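Local coordinates for cellulase CEL9M (Clostridium cellulolyticum, PDB 1IA6), which probably hydrolyses internal beta-1,4-glucosidic linkages in cellulose and related beta-glucans, as a family 9 glycoside hydrolase, at residues Y204-W215 against W256-R266. Residues are numbered along the deposited sequence; the frame is centred on the assembly and turned at random.
Sequences YQATSFGDDLAW and WDDMYVPAALR. With CA (calcium ion), chain B; SO4 (sulfate ion), chain E.
Ser-208, Asp-211, Asp-212 and Asp-257 share a calcium ion where two loops run into neighbouring helices of the family 9 alpha barrel. Residues 204-215 lead into helix 210-224 and residues 256-266 into helix 260-271, and the two helix starts cross at 33°. Calcium has eight ligand atoms: O and OG of Ser-208, both carboxylate oxygens of Asp-211, OD2 of Asp-212, the backbone O of Asp-257 and two waters. One water also donates to Asp-212 OD1 and Trp-256 O, and the other to Asp-257 OD1.

Asp-211 does two further jobs. The anti lone pair of its OD2 accepts the N-H of Met-259, with OD2 2.8 Å from that N. Its CB sits squarely over the Tyr-260 ring, 3.3 Å from the centroid. The side chain is turned with CG between the backbone N and carbonyl carbon (chi1 52°), which brings both oxygens to the metal. Asp-257 binds calcium through its backbone; its carboxylate stays off the metal, grips Thr-207 and, through OD1, holds a calcium-bound water. OD1 accepts the Thr-207 N-H and OD2 the Thr-207 hydroxyl, 2.7 Å from OG1; both donors come on the syn side, slightly out of the carboxylate plane. Asp-258 OD1 accepts Tyr-260 N-H in an Asx turn at the helix start.

At the loop end, the edge of Tyr-204 meets the face of Trp-256 in a T-shaped stack, planes 81° apart. Tyr-204 OH is hydrogen-bonded to Asp-56 OD2, and the Tyr-204 side chain lies about 7 Å from that of Glu-410, a predicted active-site residue. Trp-256 NE1 donates to a sulfate ion, probably from the crystallisation liquor, which Arg-308 also binds. Within the first turns of the two helices, Ala-263 CB packs against Ala-214 CB and Trp-215 CB. Met-259 bends at chi2 and chi3, and its CE lies over the Trp-215 indole face, 3.4 Å from Trp-215 CE2.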
# COMPACT_ATOMS: atom_id res chain seq x y z
N TYR A 204 -8.66 11.08 -3.29
CA TYR A 204 -8.89 9.92 -2.44
C TYR A 204 -10.13 10.15 -1.59
O TYR A 204 -10.04 10.50 -0.42
CB TYR A 204 -7.66 9.66 -1.57
CG TYR A 204 -6.52 9.04 -2.35
CD1 TYR A 204 -6.52 7.68 -2.64
CD2 TYR A 204 -5.48 9.83 -2.85
CE1 TYR A 204 -5.51 7.11 -3.42
CE2 TYR A 204 -4.47 9.27 -3.63
CZ TYR A 204 -4.49 7.91 -3.91
OH TYR A 204 -3.50 7.35 -4.67
N GLN A 205 -11.28 9.95 -2.21
CA GLN A 205 -12.56 10.12 -1.53
C GLN A 205 -12.92 8.85 -0.78
O GLN A 205 -13.31 7.85 -1.39
CB GLN A 205 -13.64 10.47 -2.55
CG GLN A 205 -13.45 11.85 -3.16
CD GLN A 205 -14.41 12.13 -4.29
OE1 GLN A 205 -14.22 11.67 -5.42
NE2 GLN A 205 -15.47 12.88 -3.99
N ALA A 206 -12.80 8.89 0.54
CA ALA A 206 -13.08 7.73 1.39
C ALA A 206 -14.56 7.57 1.67
O ALA A 206 -15.32 8.54 1.67
CB ALA A 206 -12.30 7.84 2.69
N THR A 207 -14.97 6.33 1.94
CA THR A 207 -16.37 6.04 2.20
C THR A 207 -16.64 5.26 3.48
O THR A 207 -17.79 5.12 3.89
CB THR A 207 -16.98 5.22 1.04
OG1 THR A 207 -16.33 3.94 0.97
CG2 THR A 207 -16.78 5.94 -0.28
N SER A 208 -15.59 4.74 4.12
CA SER A 208 -15.79 3.94 5.32
C SER A 208 -14.65 4.05 6.32
O SER A 208 -13.50 4.18 5.93
CB SER A 208 -15.94 2.48 4.91
OG SER A 208 -14.75 2.05 4.26
N PHE A 209 -14.98 3.96 7.61
CA PHE A 209 -13.94 4.01 8.64
C PHE A 209 -14.08 2.88 9.66
O PHE A 209 -13.14 2.56 10.37
CB PHE A 209 -13.93 5.38 9.34
CG PHE A 209 -15.18 5.69 10.11
CD1 PHE A 209 -15.40 5.13 11.36
CD2 PHE A 209 -16.14 6.54 9.58
CE1 PHE A 209 -16.56 5.41 12.07
CE2 PHE A 209 -17.31 6.83 10.28
CZ PHE A 209 -17.52 6.27 11.53
N GLY A 210 -15.26 2.26 9.71
CA GLY A 210 -15.47 1.16 10.65
C GLY A 210 -14.53 0.00 10.36
O GLY A 210 -14.07 -0.69 11.27
N ASP A 211 -14.24 -0.21 9.08
CA ASP A 211 -13.34 -1.27 8.67
C ASP A 211 -11.93 -0.98 9.19
O ASP A 211 -11.25 -1.87 9.72
CB ASP A 211 -13.33 -1.38 7.13
CG ASP A 211 -13.07 -0.05 6.44
OD1 ASP A 211 -13.62 0.99 6.87
OD2 ASP A 211 -12.33 -0.03 5.43
N ASP A 212 -11.49 0.26 9.05
CA ASP A 212 -10.16 0.65 9.50
C ASP A 212 -10.01 0.57 11.02
O ASP A 212 -9.00 0.09 11.53
CB ASP A 212 -9.85 2.05 8.98
CG ASP A 212 -9.95 2.12 7.47
OD1 ASP A 212 -9.00 1.68 6.79
OD2 ASP A 212 -10.99 2.59 6.97
N LEU A 213 -11.02 1.05 11.75
CA LEU A 213 -10.97 1.00 13.20
C LEU A 213 -10.86 -0.45 13.69
O LEU A 213 -10.07 -0.75 14.59
CB LEU A 213 -12.22 1.64 13.81
CG LEU A 213 -12.26 3.16 13.88
CD1 LEU A 213 -13.65 3.62 14.29
CD2 LEU A 213 -11.21 3.67 14.86
N ALA A 214 -11.65 -1.33 13.09
CA ALA A 214 -11.64 -2.74 13.47
C ALA A 214 -10.27 -3.35 13.18
O ALA A 214 -9.71 -4.06 14.00
CB ALA A 214 -12.72 -3.49 12.69
N TRP A 215 -9.75 -3.05 11.99
CA TRP A 215 -8.44 -3.53 11.57
C TRP A 215 -7.35 -3.07 12.54
O TRP A 215 -6.54 -3.89 13.00
CB TRP A 215 -8.20 -3.01 10.14
CG TRP A 215 -6.79 -3.07 9.61
CD1 TRP A 215 -5.96 -2.01 9.39
CD2 TRP A 215 -6.10 -4.23 9.12
NE1 TRP A 215 -4.80 -2.43 8.78
CE2 TRP A 215 -4.86 -3.78 8.61
CE3 TRP A 215 -6.40 -5.59 9.06
CZ2 TRP A 215 -3.92 -4.66 8.04
CZ3 TRP A 215 -5.47 -6.46 8.50
CH2 TRP A 215 -4.25 -5.99 7.99
N TRP A 256 -7.09 0.77 -0.38
CA TRP A 256 -7.00 1.90 0.53
C TRP A 256 -8.32 2.35 1.18
O TRP A 256 -8.31 2.85 2.30
CB TRP A 256 -6.33 3.11 -0.14
CG TRP A 256 -7.00 3.60 -1.39
CD1 TRP A 256 -6.72 3.24 -2.67
CD2 TRP A 256 -8.07 4.55 -1.46
NE1 TRP A 256 -7.56 3.89 -3.54
CE2 TRP A 256 -8.40 4.70 -2.82
CE3 TRP A 256 -8.79 5.28 -0.50
CZ2 TRP A 256 -9.42 5.56 -3.26
CZ3 TRP A 256 -9.81 6.13 -0.93
CH2 TRP A 256 -10.11 6.26 -2.30
N ASP A 257 -9.44 2.14 0.49
CA ASP A 257 -10.73 2.57 1.04
C ASP A 257 -11.55 1.46 1.70
O ASP A 257 -12.37 1.74 2.58
CB ASP A 257 -11.58 3.20 -0.07
CG ASP A 257 -12.87 3.82 0.45
OD1 ASP A 257 -12.82 4.55 1.46
OD2 ASP A 257 -13.94 3.58 -0.15
N ASP A 258 -11.32 0.22 1.29
CA ASP A 258 -12.07 -0.91 1.83
C ASP A 258 -11.19 -1.96 2.50
O ASP A 258 -10.48 -2.71 1.83
CB ASP A 258 -12.89 -1.54 0.69
CG ASP A 258 -13.70 -2.75 1.13
OD1 ASP A 258 -13.86 -2.96 2.35
OD2 ASP A 258 -14.18 -3.48 0.25
N MET A 259 -11.24 -2.00 3.83
CA MET A 259 -10.45 -2.95 4.59
C MET A 259 -11.33 -3.95 5.34
O MET A 259 -10.88 -4.59 6.29
CB MET A 259 -9.54 -2.22 5.58
CG MET A 259 -8.36 -1.50 4.92
SD MET A 259 -7.23 -2.66 4.14
CE MET A 259 -6.30 -3.22 5.58
N TYR A 260 -12.58 -4.10 4.90
CA TYR A 260 -13.50 -5.02 5.55
C TYR A 260 -13.08 -6.48 5.48
O TYR A 260 -13.28 -7.23 6.43
CB TYR A 260 -14.91 -4.86 4.98
CG TYR A 260 -15.63 -3.66 5.54
CD1 TYR A 260 -16.11 -3.67 6.85
CD2 TYR A 260 -15.78 -2.49 4.79
CE1 TYR A 260 -16.73 -2.54 7.40
CE2 TYR A 260 -16.39 -1.36 5.34
CZ TYR A 260 -16.86 -1.40 6.64
OH TYR A 260 -17.44 -0.28 7.18
N VAL A 261 -12.50 -6.90 4.35
CA VAL A 261 -12.08 -8.30 4.22
C VAL A 261 -10.89 -8.60 5.13
O VAL A 261 -10.90 -9.59 5.86
CB VAL A 261 -11.74 -8.64 2.74
CG1 VAL A 261 -11.30 -10.09 2.63
CG2 VAL A 261 -12.96 -8.40 1.87
N PRO A 262 -9.84 -7.76 5.09
CA PRO A 262 -8.69 -8.03 5.97
C PRO A 262 -9.12 -8.03 7.44
O PRO A 262 -8.67 -8.87 8.23
CB PRO A 262 -7.74 -6.89 5.65
CG PRO A 262 -8.00 -6.64 4.21
CD PRO A 262 -9.51 -6.71 4.11
N ALA A 263 -9.99 -7.10 7.81
CA ALA A 263 -10.45 -7.01 9.19
C ALA A 263 -11.22 -8.26 9.58
O ALA A 263 -11.05 -8.79 10.68
CB ALA A 263 -11.32 -5.77 9.39
N ALA A 264 -12.07 -8.75 8.68
CA ALA A 264 -12.84 -9.96 8.94
C ALA A 264 -11.92 -11.17 9.06
O ALA A 264 -12.14 -12.05 9.88
CB ALA A 264 -13.87 -10.19 7.84
N LEU A 265 -10.88 -11.21 8.23
CA LEU A 265 -9.94 -12.32 8.28
C LEU A 265 -9.29 -12.41 9.67
O LEU A 265 -9.22 -13.49 10.26
CB LEU A 265 -8.85 -12.15 7.21
CG LEU A 265 -7.71 -13.18 7.20
CD1 LEU A 265 -8.25 -14.57 6.90
CD2 LEU A 265 -6.69 -12.78 6.14
N ARG A 266 -8.82 -11.28 10.18
CA ARG A 266 -8.17 -11.27 11.49
C ARG A 266 -9.15 -11.58 12.63
O ARG A 266 -8.79 -12.25 13.60
CB ARG A 266 -7.48 -9.92 11.75
CG ARG A 266 -6.40 -9.59 10.73
CD ARG A 266 -5.20 -8.94 11.41
NE ARG A 266 -4.40 -9.91 12.14
CZ ARG A 266 -3.98 -9.76 13.40
NH1 ARG A 266 -4.29 -8.66 14.07
NH2 ARG A 266 -3.25 -10.70 13.98
CA CA B . -12.22 2.38 4.93
S SO4 E . -7.48 4.78 -7.34
O1 SO4 E . -6.72 5.85 -8.02
O2 SO4 E . -6.61 4.14 -6.33
O3 SO4 E . -7.91 3.78 -8.34
O4 SO4 E . -8.67 5.36 -6.68
O HOH W 1 -9.94 1.86 4.24
O HOH W 2 -11.52 4.45 3.94